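Long-range contacts in BH1974 protein (Bacillus halodurans, PDB 3ON5), which belongs to the XdhC/CoxI family and probably takes part in maturing and inserting the molybdenum cofactor of a xanthine dehydrogenase: residues Y136-V146 against L156-E164; S21-L29 against M55-V65. One frame throughout, in Å; residues are numbered along the deposited sequence.

The two contacts follow one another along the chain: contact 2 closes before contact 1 opens, and their centres lie about 19 Å apart. Contact 2 packs helix 22-30 over one face of an antiparallel sheet, at the strands 55-59 and 64-65 near its edge. Contact 1 pairs strands 143-149 and 155-161 in a second antiparallel sheet, part of the BH1974-like central domain, and includes the end of helix 124-139. The two meet where that helix reaches the first one: Leu137 packs on Ile23 and Leu26. Strand 191-196 is shared as a neighbour, lying beside strand 143-149 and also touching Asp22 and Met55, so the two sheet units are joined directly.

Contact 1: Y136-V146 against L156-E164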
loop_
_atom_site.group_PDB
_atom_site.type_symbol
_atom_site.label_atom_id
_atom_site.label_comp_id
_atom_site.label_asym_id
_atom_site.label_seq_id
_atom_site.Cartn_x
_atom_site.Cartn_y
_atom_site.Cartn_z
ATOM N N TYR A 136 11.792 -4.851 -33.738
ATOM C CA TYR A 136 11.262 -5.580 -34.891
ATOM C C TYR A 136 9.775 -5.889 -34.694
ATOM O O TYR A 136 9.047 -5.886 -35.679
ATOM C CB TYR A 136 12.040 -6.874 -35.193
ATOM C CG TYR A 136 13.312 -6.631 -35.977
ATOM C CD1 TYR A 136 13.271 -6.349 -37.338
ATOM C CD2 TYR A 136 14.558 -6.722 -35.368
ATOM C CE1 TYR A 136 14.436 -6.112 -38.064
ATOM C CE2 TYR A 136 15.731 -6.489 -36.083
ATOM C CZ TYR A 136 15.663 -6.174 -37.431
ATOM O OH TYR A 136 16.808 -5.949 -38.160
ATOM N N LEU A 137 9.315 -6.120 -33.453
ATOM C CA LEU A 137 7.897 -6.402 -33.193
ATOM C C LEU A 137 7.066 -5.126 -33.314
ATOM O O LEU A 137 5.878 -5.188 -33.643
ATOM C CB LEU A 137 7.686 -7.039 -31.812
ATOM C CG LEU A 137 8.440 -8.315 -31.497
ATOM C CD1 LEU A 137 8.190 -8.728 -30.066
ATOM C CD2 LEU A 137 8.086 -9.415 -32.453
ATOM N N CYS A 138 7.696 -3.968 -33.039
ATOM C CA CYS A 138 7.085 -2.640 -33.168
ATOM C C CYS A 138 6.918 -2.321 -34.657
ATOM O O CYS A 138 5.961 -1.659 -35.065
ATOM C CB CYS A 138 7.917 -1.580 -32.444
ATOM S SG CYS A 138 7.859 -1.711 -30.630
ATOM N N ALA A 139 7.844 -2.843 -35.468
ATOM C CA ALA A 139 7.830 -2.717 -36.912
ATOM C C ALA A 139 6.801 -3.679 -37.524
ATOM O O ALA A 139 6.401 -3.480 -38.670
ATOM C CB ALA A 139 9.222 -2.992 -37.465
ATOM N N GLY A 140 6.383 -4.692 -36.758
ATOM C CA GLY A 140 5.427 -5.697 -37.200
ATOM C C GLY A 140 6.030 -7.016 -37.672
ATOM O O GLY A 140 5.292 -7.921 -38.085
ATOM N N LYS A 141 7.367 -7.155 -37.602
ATOM C CA LYS A 141 8.096 -8.367 -37.996
ATOM C C LYS A 141 8.282 -9.325 -36.780
ATOM O O LYS A 141 8.719 -8.887 -35.726
ATOM C CB LYS A 141 9.467 -7.978 -38.607
ATOM C CG LYS A 141 10.409 -9.132 -39.010
ATOM C CD LYS A 141 10.037 -9.845 -40.322
ATOM C CE LYS A 141 10.760 -11.164 -40.531
ATOM N NZ LYS A 141 10.232 -12.250 -39.651
ATOM N N SER A 142 7.923 -10.618 -36.931
ATOM C CA SER A 142 8.119 -11.669 -35.920
ATOM C C SER A 142 9.614 -12.070 -35.859
ATOM O O SER A 142 10.348 -11.875 -36.843
ATOM C CB SER A 142 7.251 -12.895 -36.221
ATOM O OG SER A 142 5.860 -12.622 -36.232
ATOM N N VAL A 143 10.067 -12.621 -34.715
ATOM C CA VAL A 143 11.468 -13.018 -34.523
ATOM C C VAL A 143 11.522 -14.467 -34.003
ATOM O O VAL A 143 10.869 -14.786 -33.015
ATOM C CB VAL A 143 12.210 -12.037 -33.561
ATOM C CG1 VAL A 143 13.662 -12.463 -33.327
ATOM C CG2 VAL A 143 12.144 -10.595 -34.059
ATOM N N PHE A 144 12.306 -15.325 -34.652
ATOM C CA PHE A 144 12.438 -16.713 -34.224
ATOM C C PHE A 144 13.645 -16.848 -33.316
ATOM O O PHE A 144 14.782 -16.661 -33.746
ATOM C CB PHE A 144 12.543 -17.671 -35.426
ATOM C CG PHE A 144 12.394 -19.126 -35.051
ATOM C CD1 PHE A 144 13.486 -19.867 -34.613
ATOM C CD2 PHE A 144 11.168 -19.763 -35.154
ATOM C CE1 PHE A 144 13.343 -21.213 -34.257
ATOM C CE2 PHE A 144 11.030 -21.113 -34.810
ATOM C CZ PHE A 144 12.118 -21.829 -34.372
ATOM N N HIS A 145 13.400 -17.201 -32.070
ATOM C CA HIS A 145 14.460 -17.347 -31.086
ATOM C C HIS A 145 14.786 -18.807 -30.851
ATOM O O HIS A 145 13.885 -19.638 -30.794
ATOM C CB HIS A 145 14.042 -16.672 -29.775
ATOM C CG HIS A 145 15.063 -16.754 -28.681
ATOM N ND1 HIS A 145 16.372 -16.363 -28.885
ATOM C CD2 HIS A 145 14.909 -17.094 -27.380
ATOM C CE1 HIS A 145 16.976 -16.512 -27.722
ATOM N NE2 HIS A 145 16.135 -16.946 -26.789
ATOM N N VAL A 146 16.082 -19.112 -30.699
ATOM C CA VAL A 146 16.570 -20.458 -30.432
ATOM C C VAL A 146 17.713 -20.383 -29.407
ATOM O O VAL A 146 18.574 -19.508 -29.499
ATOM C CB VAL A 146 17.002 -21.206 -31.731
ATOM C CG1 VAL A 146 18.103 -20.468 -32.507
ATOM C CG2 VAL A 146 17.409 -22.657 -31.445
ATOM N N LEU A 156 24.769 -22.331 -24.169
ATOM C CA LEU A 156 25.972 -22.327 -24.985
ATOM C C LEU A 156 25.903 -21.217 -26.022
ATOM O O LEU A 156 26.836 -20.425 -26.151
ATOM C CB LEU A 156 26.160 -23.685 -25.677
ATOM C CG LEU A 156 26.418 -24.899 -24.804
ATOM C CD1 LEU A 156 26.283 -26.170 -25.604
ATOM C CD2 LEU A 156 27.772 -24.825 -24.120
ATOM N N GLU A 157 24.801 -21.186 -26.784
ATOM C CA GLU A 157 24.522 -20.218 -27.840
ATOM C C GLU A 157 23.077 -19.838 -27.899
ATOM O O GLU A 157 22.226 -20.613 -27.472
ATOM C CB GLU A 157 24.894 -20.786 -29.200
ATOM C CG GLU A 157 26.343 -21.063 -29.458
ATOM C CD GLU A 157 26.467 -21.726 -30.806
ATOM O OE1 GLU A 157 26.409 -20.995 -31.818
ATOM O OE2 GLU A 157 26.460 -22.977 -30.853
ATOM N N TYR A 158 22.783 -18.687 -28.508
ATOM C CA TYR A 158 21.417 -18.243 -28.709
ATOM C C TYR A 158 21.392 -17.290 -29.890
ATOM O O TYR A 158 22.363 -16.565 -30.122
ATOM C CB TYR A 158 20.795 -17.624 -27.446
ATOM C CG TYR A 158 21.395 -16.329 -26.938
ATOM C CD1 TYR A 158 20.999 -15.101 -27.468
ATOM C CD2 TYR A 158 22.218 -16.315 -25.814
ATOM C CE1 TYR A 158 21.472 -13.900 -26.947
ATOM C CE2 TYR A 158 22.685 -15.118 -25.274
ATOM C CZ TYR A 158 22.296 -13.914 -25.835
ATOM O OH TYR A 158 22.732 -12.728 -25.312
ATOM N N ALA A 159 20.294 -17.327 -30.654
ATOM C CA ALA A 159 20.113 -16.507 -31.843
ATOM C C ALA A 159 18.667 -16.029 -31.978
ATOM O O ALA A 159 17.728 -16.650 -31.458
ATOM C CB ALA A 159 20.518 -17.301 -33.082
ATOM N N PHE A 160 18.509 -14.919 -32.699
ATOM C CA PHE A 160 17.241 -14.297 -33.051
ATOM C C PHE A 160 17.193 -14.232 -34.565
ATOM O O PHE A 160 17.933 -13.451 -35.160
ATOM C CB PHE A 160 17.097 -12.926 -32.382
ATOM C CG PHE A 160 17.181 -12.965 -30.877
ATOM C CD1 PHE A 160 16.043 -13.195 -30.104
ATOM C CD2 PHE A 160 18.395 -12.753 -30.226
ATOM C CE1 PHE A 160 16.118 -13.200 -28.709
ATOM C CE2 PHE A 160 18.475 -12.794 -28.831
ATOM C CZ PHE A 160 17.338 -13.019 -28.083
ATOM N N ILE A 161 16.399 -15.121 -35.183
ATOM C CA ILE A 161 16.283 -15.291 -36.634
ATOM C C ILE A 161 15.114 -14.454 -37.214
ATOM O O ILE A 161 14.005 -14.462 -36.674
ATOM C CB ILE A 161 16.082 -16.815 -36.931
ATOM C CG1 ILE A 161 17.209 -17.674 -36.282
ATOM C CG2 ILE A 161 15.936 -17.093 -38.444
ATOM C CD1 ILE A 161 16.868 -19.123 -36.021
ATOM N N LEU A 162 15.378 -13.767 -38.335
ATOM C CA LEU A 162 14.395 -12.969 -39.087
ATOM C C LEU A 162 14.101 -13.649 -40.441
ATOM O O LEU A 162 12.963 -13.639 -40.911
ATOM C CB LEU A 162 14.895 -11.529 -39.287
ATOM C CG LEU A 162 15.013 -10.667 -38.032
ATOM C CD1 LEU A 162 16.030 -9.569 -38.231
ATOM C CD2 LEU A 162 13.651 -10.128 -37.585
ATOM N N ASP A 163 15.130 -14.281 -41.032
ATOM C CA ASP A 163 15.066 -15.057 -42.267
ATOM C C ASP A 163 16.208 -16.098 -42.247
ATOM O O ASP A 163 17.083 -16.011 -41.376
ATOM C CB ASP A 163 15.128 -14.139 -43.503
ATOM C CG ASP A 163 14.565 -14.751 -44.778
ATOM O OD1 ASP A 163 14.633 -16.001 -44.929
ATOM O OD2 ASP A 163 14.063 -13.986 -45.631
ATOM N N GLU A 164 16.208 -17.070 -43.197
ATOM C CA GLU A 164 17.206 -18.152 -43.282
ATOM C C GLU A 164 18.650 -17.613 -43.108
ATOM O O GLU A 164 19.448 -18.261 -42.425
ATOM C CB GLU A 164 17.092 -18.923 -44.617
ATOM C CG GLU A 164 17.880 -20.229 -44.680
#
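Leu162 straddles the end of helix 124-139 and the start of strand 143-149. Its CD1 sits over one face of the Tyr136 ring, 3.8 Å from the centroid in a CH-pi contact, while CD2 meets CG of Lys141 and CG2 of Val143. The helix ends there in a Schellman motif with Gly140 as its C-prime residue. Lys141 bends back so that NZ donates to Ser142 O (2.8 Å) and weakly to Leu162 O. After Ser142 the chain forms a beta hairpin of antiparallel strands 143-149 and 155-161. Ile161 pairs with Phe144 through two nearly straight backbone bonds, and its CD1 lies 3.7 Å from Phe144 CD1; Ile180 of helix 176-181 touches both side chains. On the other face of the sheet His145 and Phe160 form an offset stack, centroids 4.3 Å apart and planes at 12°, with ND1 over the phenyl face, offset toward its rim. His145 ND1 also donates to Ala159 O (2.9 Å) from above the carbonyl plane; bond and stack together would limit rotation of the imidazole. Val146 N is a second donor to Ala159 O, while Leu130 and Val133 of helix 124-139 pack on Phe160.

Contact 2: S21-L29 against M55-V65; sequences SDIELLETL and MMLFQEDGTQV
Leu25 spreads its two methyls across both strands of a hairpin, in a helix-on-sheet contact made almost wholly by apolar side-chain packing. Leu25 CD2 meets CB of Met55 (3.5 Å), a selenomethionine, and Leu25 CD1 reaches CG1 of Val65 at 3.6 Å. In this leucine chi1 (-153°) swings CG toward the hairpin, and chi2 (79°) then directs one branch to each strand. Between these two points, Leu57 slides past Leu25 in the opposite direction, its CD1 3.9 Å from Leu25 CG; CD2 of Leu57 meets CD2 of Leu29 one helical turn on.

Thr28 and Val65 meet tip to tip, CG2 to CG2, at 3.9 Å. The threonine hydroxyl is turned back to its own helix, where Thr28 OG1 donates to Glu24 O (2.9 Å), an oxygen that also accepts from Thr28 N; this leaves the methyl to face the sheet. That methyl also touches Gln59, whose OE1 is held by Arg36. At the hairpin tip, a type I turn from Gln59 to Gly62 is braced by an Asx turn in which Asp61 OD1 accepts from Thr63 N (2.9 Å), and Glu60 forms a salt bridge with Lys275 of the second subunit.

The short axes of helix 22-29 and strand 55-59 run 18° from parallel, 9.8 Å apart. Near the start of helix 22-30, Asp22 OD2 is hydrogen-bonded to NE2 of His194 in strand 191-196, which also touches Met55. Strand 55-59 lies between strands 64-65 and 36-46 in the antiparallel sheet, and Phe58 packs on helix 73-87.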
loop_
_atom_site.group_PDB
_atom_site.type_symbol
_atom_site.label_atom_id
_atom_site.label_comp_id
_atom_site.label_asym_id
_atom_site.label_seq_id
_atom_site.Cartn_x
_atom_site.Cartn_y
_atom_site.Cartn_z
ATOM N N SER A 21 2.145 -10.261 -22.087
ATOM C CA SER A 21 2.483 -10.449 -23.510
ATOM C C SER A 21 3.984 -10.308 -23.748
ATOM O O SER A 21 4.623 -9.493 -23.073
ATOM C CB SER A 21 1.733 -9.422 -24.363
ATOM O OG SER A 21 2.098 -9.429 -25.736
ATOM N N ASP A 22 4.544 -11.075 -24.724
ATOM C CA ASP A 22 5.968 -11.032 -25.066
ATOM C C ASP A 22 6.441 -9.573 -25.306
ATOM O O ASP A 22 7.433 -9.176 -24.696
ATOM C CB ASP A 22 6.284 -11.903 -26.306
ATOM C CG ASP A 22 6.320 -13.412 -26.107
ATOM O OD1 ASP A 22 6.568 -13.868 -24.953
ATOM O OD2 ASP A 22 6.194 -14.139 -27.115
ATOM N N ILE A 23 5.706 -8.773 -26.126
ATOM C CA ILE A 23 6.072 -7.384 -26.476
ATOM C C ILE A 23 6.028 -6.473 -25.209
ATOM O O ILE A 23 6.825 -5.548 -25.104
ATOM C CB ILE A 23 5.186 -6.794 -27.639
ATOM C CG1 ILE A 23 5.815 -5.509 -28.270
ATOM C CG2 ILE A 23 3.710 -6.612 -27.253
ATOM C CD1 ILE A 23 5.253 -5.015 -29.661
ATOM N N GLU A 24 5.129 -6.754 -24.264
ATOM C CA GLU A 24 5.002 -5.988 -23.024
ATOM C C GLU A 24 6.155 -6.378 -22.068
ATOM O O GLU A 24 6.671 -5.514 -21.359
ATOM C CB GLU A 24 3.608 -6.203 -22.361
ATOM C CG GLU A 24 2.377 -5.987 -23.251
ATOM C CD GLU A 24 2.104 -4.604 -23.825
ATOM O OE1 GLU A 24 2.973 -4.064 -24.548
ATOM O OE2 GLU A 24 0.967 -4.113 -23.644
ATOM N N LEU A 25 6.582 -7.663 -22.087
ATOM C CA LEU A 25 7.688 -8.138 -21.266
ATOM C C LEU A 25 8.996 -7.549 -21.764
ATOM O O LEU A 25 9.779 -7.046 -20.965
ATOM C CB LEU A 25 7.751 -9.661 -21.273
ATOM C CG LEU A 25 8.388 -10.312 -20.029
ATOM C CD1 LEU A 25 7.399 -10.357 -18.839
ATOM C CD2 LEU A 25 8.804 -11.714 -20.335
ATOM N N LEU A 26 9.212 -7.572 -23.089
ATOM C CA LEU A 26 10.380 -6.992 -23.742
ATOM C C LEU A 26 10.367 -5.468 -23.613
ATOM O O LEU A 26 11.431 -4.848 -23.635
ATOM C CB LEU A 26 10.453 -7.392 -25.227
ATOM C CG LEU A 26 10.643 -8.856 -25.596
ATOM C CD1 LEU A 26 10.709 -9.002 -27.078
ATOM C CD2 LEU A 26 11.929 -9.434 -25.015
ATOM N N GLU A 27 9.171 -4.862 -23.495
ATOM C CA GLU A 27 9.003 -3.422 -23.319
ATOM C C GLU A 27 9.588 -3.021 -21.974
ATOM O O GLU A 27 10.309 -2.031 -21.913
ATOM C CB GLU A 27 7.516 -3.012 -23.428
ATOM C CG GLU A 27 7.269 -1.511 -23.557
ATOM C CD GLU A 27 5.835 -1.092 -23.843
ATOM O OE1 GLU A 27 5.183 -1.725 -24.708
ATOM O OE2 GLU A 27 5.398 -0.067 -23.270
ATOM N N THR A 28 9.314 -3.825 -20.919
ATOM C CA THR A 28 9.741 -3.656 -19.525
ATOM C C THR A 28 11.300 -3.573 -19.435
ATOM O O THR A 28 11.806 -2.792 -18.621
ATOM C CB THR A 28 9.167 -4.811 -18.688
ATOM O OG1 THR A 28 7.742 -4.778 -18.815
ATOM C CG2 THR A 28 9.533 -4.737 -17.212
ATOM N N LEU A 29 12.041 -4.297 -20.295
ATOM C CA LEU A 29 13.511 -4.256 -20.323
ATOM C C LEU A 29 14.057 -2.921 -20.856
ATOM O O LEU A 29 15.135 -2.494 -20.435
ATOM C CB LEU A 29 14.046 -5.386 -21.187
ATOM C CG LEU A 29 13.767 -6.765 -20.642
ATOM C CD1 LEU A 29 13.674 -7.758 -21.736
ATOM C CD2 LEU A 29 14.776 -7.152 -19.599
HETATM N N MSE A 55 7.368 -16.923 -19.796
HETATM C CA MSE A 55 8.458 -16.138 -19.245
HETATM C C MSE A 55 8.020 -15.281 -18.080
HETATM O O MSE A 55 6.838 -14.981 -17.881
HETATM C CB MSE A 55 9.075 -15.243 -20.307
HETATM C CG MSE A 55 9.816 -15.994 -21.348
HETATM SE SE MSE A 55 10.081 -14.845 -22.848
HETATM C CE MSE A 55 10.567 -16.320 -24.147
HETATM N N MSE A 56 9.020 -14.839 -17.344
HETATM C CA MSE A 56 8.924 -14.096 -16.114
HETATM C C MSE A 56 10.225 -13.348 -15.846
HETATM O O MSE A 56 11.307 -13.891 -16.113
HETATM C CB MSE A 56 8.644 -15.123 -15.015
HETATM C CG MSE A 56 8.385 -14.534 -13.715
HETATM SE SE MSE A 56 8.205 -15.945 -12.441
HETATM C CE MSE A 56 7.814 -14.624 -10.995
ATOM N N LEU A 57 10.134 -12.132 -15.294
ATOM C CA LEU A 57 11.311 -11.338 -14.990
ATOM C C LEU A 57 11.531 -11.199 -13.498
ATOM O O LEU A 57 10.641 -10.771 -12.784
ATOM C CB LEU A 57 11.193 -9.946 -15.614
ATOM C CG LEU A 57 11.386 -9.864 -17.124
ATOM C CD1 LEU A 57 10.934 -8.513 -17.655
ATOM C CD2 LEU A 57 12.839 -10.128 -17.520
ATOM N N PHE A 58 12.725 -11.548 -13.034
ATOM C CA PHE A 58 13.161 -11.346 -11.657
ATOM C C PHE A 58 14.029 -10.131 -11.649
ATOM O O PHE A 58 15.006 -10.057 -12.394
ATOM C CB PHE A 58 13.870 -12.574 -11.068
ATOM C CG PHE A 58 12.932 -13.733 -10.838
ATOM C CD1 PHE A 58 12.215 -13.843 -9.650
ATOM C CD2 PHE A 58 12.736 -14.698 -11.826
ATOM C CE1 PHE A 58 11.303 -14.867 -9.458
ATOM C CE2 PHE A 58 11.833 -15.736 -11.628
ATOM C CZ PHE A 58 11.109 -15.803 -10.445
ATOM N N GLN A 59 13.612 -9.136 -10.880
ATOM C CA GLN A 59 14.275 -7.845 -10.824
ATOM C C GLN A 59 14.888 -7.612 -9.460
ATOM O O GLN A 59 14.451 -8.210 -8.461
ATOM C CB GLN A 59 13.264 -6.735 -11.151
ATOM C CG GLN A 59 12.524 -6.955 -12.461
ATOM C CD GLN A 59 11.556 -5.861 -12.761
ATOM O OE1 GLN A 59 11.512 -5.351 -13.880
ATOM N NE2 GLN A 59 10.801 -5.434 -11.762
ATOM N N GLU A 60 15.896 -6.715 -9.427
ATOM C CA GLU A 60 16.616 -6.324 -8.222
ATOM C C GLU A 60 15.684 -5.612 -7.233
ATOM O O GLU A 60 15.796 -5.854 -6.032
ATOM C CB GLU A 60 17.803 -5.425 -8.573
ATOM C CG GLU A 60 18.677 -5.209 -7.362
ATOM C CD GLU A 60 19.928 -4.381 -7.518
ATOM O OE1 GLU A 60 19.962 -3.500 -8.405
ATOM O OE2 GLU A 60 20.830 -4.538 -6.668
ATOM N N ASP A 61 14.745 -4.785 -7.735
ATOM C CA ASP A 61 13.796 -4.016 -6.918
ATOM C C ASP A 61 12.770 -4.938 -6.146
ATOM O O ASP A 61 11.893 -4.425 -5.429
ATOM C CB ASP A 61 13.035 -3.002 -7.801
ATOM C CG ASP A 61 12.118 -3.559 -8.859
ATOM O OD1 ASP A 61 11.950 -4.788 -8.908
ATOM O OD2 ASP A 61 11.535 -2.757 -9.621
ATOM N N GLY A 62 12.919 -6.258 -6.272
ATOM C CA GLY A 62 12.063 -7.229 -5.604
ATOM C C GLY A 62 10.751 -7.486 -6.317
ATOM O O GLY A 62 9.951 -8.319 -5.881
ATOM N N THR A 63 10.519 -6.771 -7.413
ATOM C CA THR A 63 9.332 -6.918 -8.232
ATOM C C THR A 63 9.605 -8.030 -9.239
ATOM O O THR A 63 10.754 -8.324 -9.588
ATOM C CB THR A 63 8.991 -5.557 -8.868
ATOM O OG1 THR A 63 8.515 -4.725 -7.819
ATOM C CG2 THR A 63 7.925 -5.621 -9.977
ATOM N N GLN A 64 8.518 -8.679 -9.648
ATOM C CA GLN A 64 8.470 -9.742 -10.634
ATOM C C GLN A 64 7.446 -9.369 -11.681
ATOM O O GLN A 64 6.391 -8.823 -11.353
ATOM C CB GLN A 64 8.164 -11.089 -9.964
ATOM C CG GLN A 64 9.360 -11.593 -9.177
ATOM C CD GLN A 64 9.018 -12.124 -7.820
ATOM O OE1 GLN A 64 8.096 -12.935 -7.644
ATOM N NE2 GLN A 64 9.823 -11.733 -6.838
ATOM N N VAL A 65 7.798 -9.588 -12.938
ATOM C CA VAL A 65 6.965 -9.288 -14.089
ATOM C C VAL A 65 6.566 -10.634 -14.705
ATOM O O VAL A 65 7.382 -11.267 -15.375
ATOM C CB VAL A 65 7.713 -8.348 -15.071
ATOM C CG1 VAL A 65 6.834 -7.965 -16.254
ATOM C CG2 VAL A 65 8.239 -7.097 -14.366
#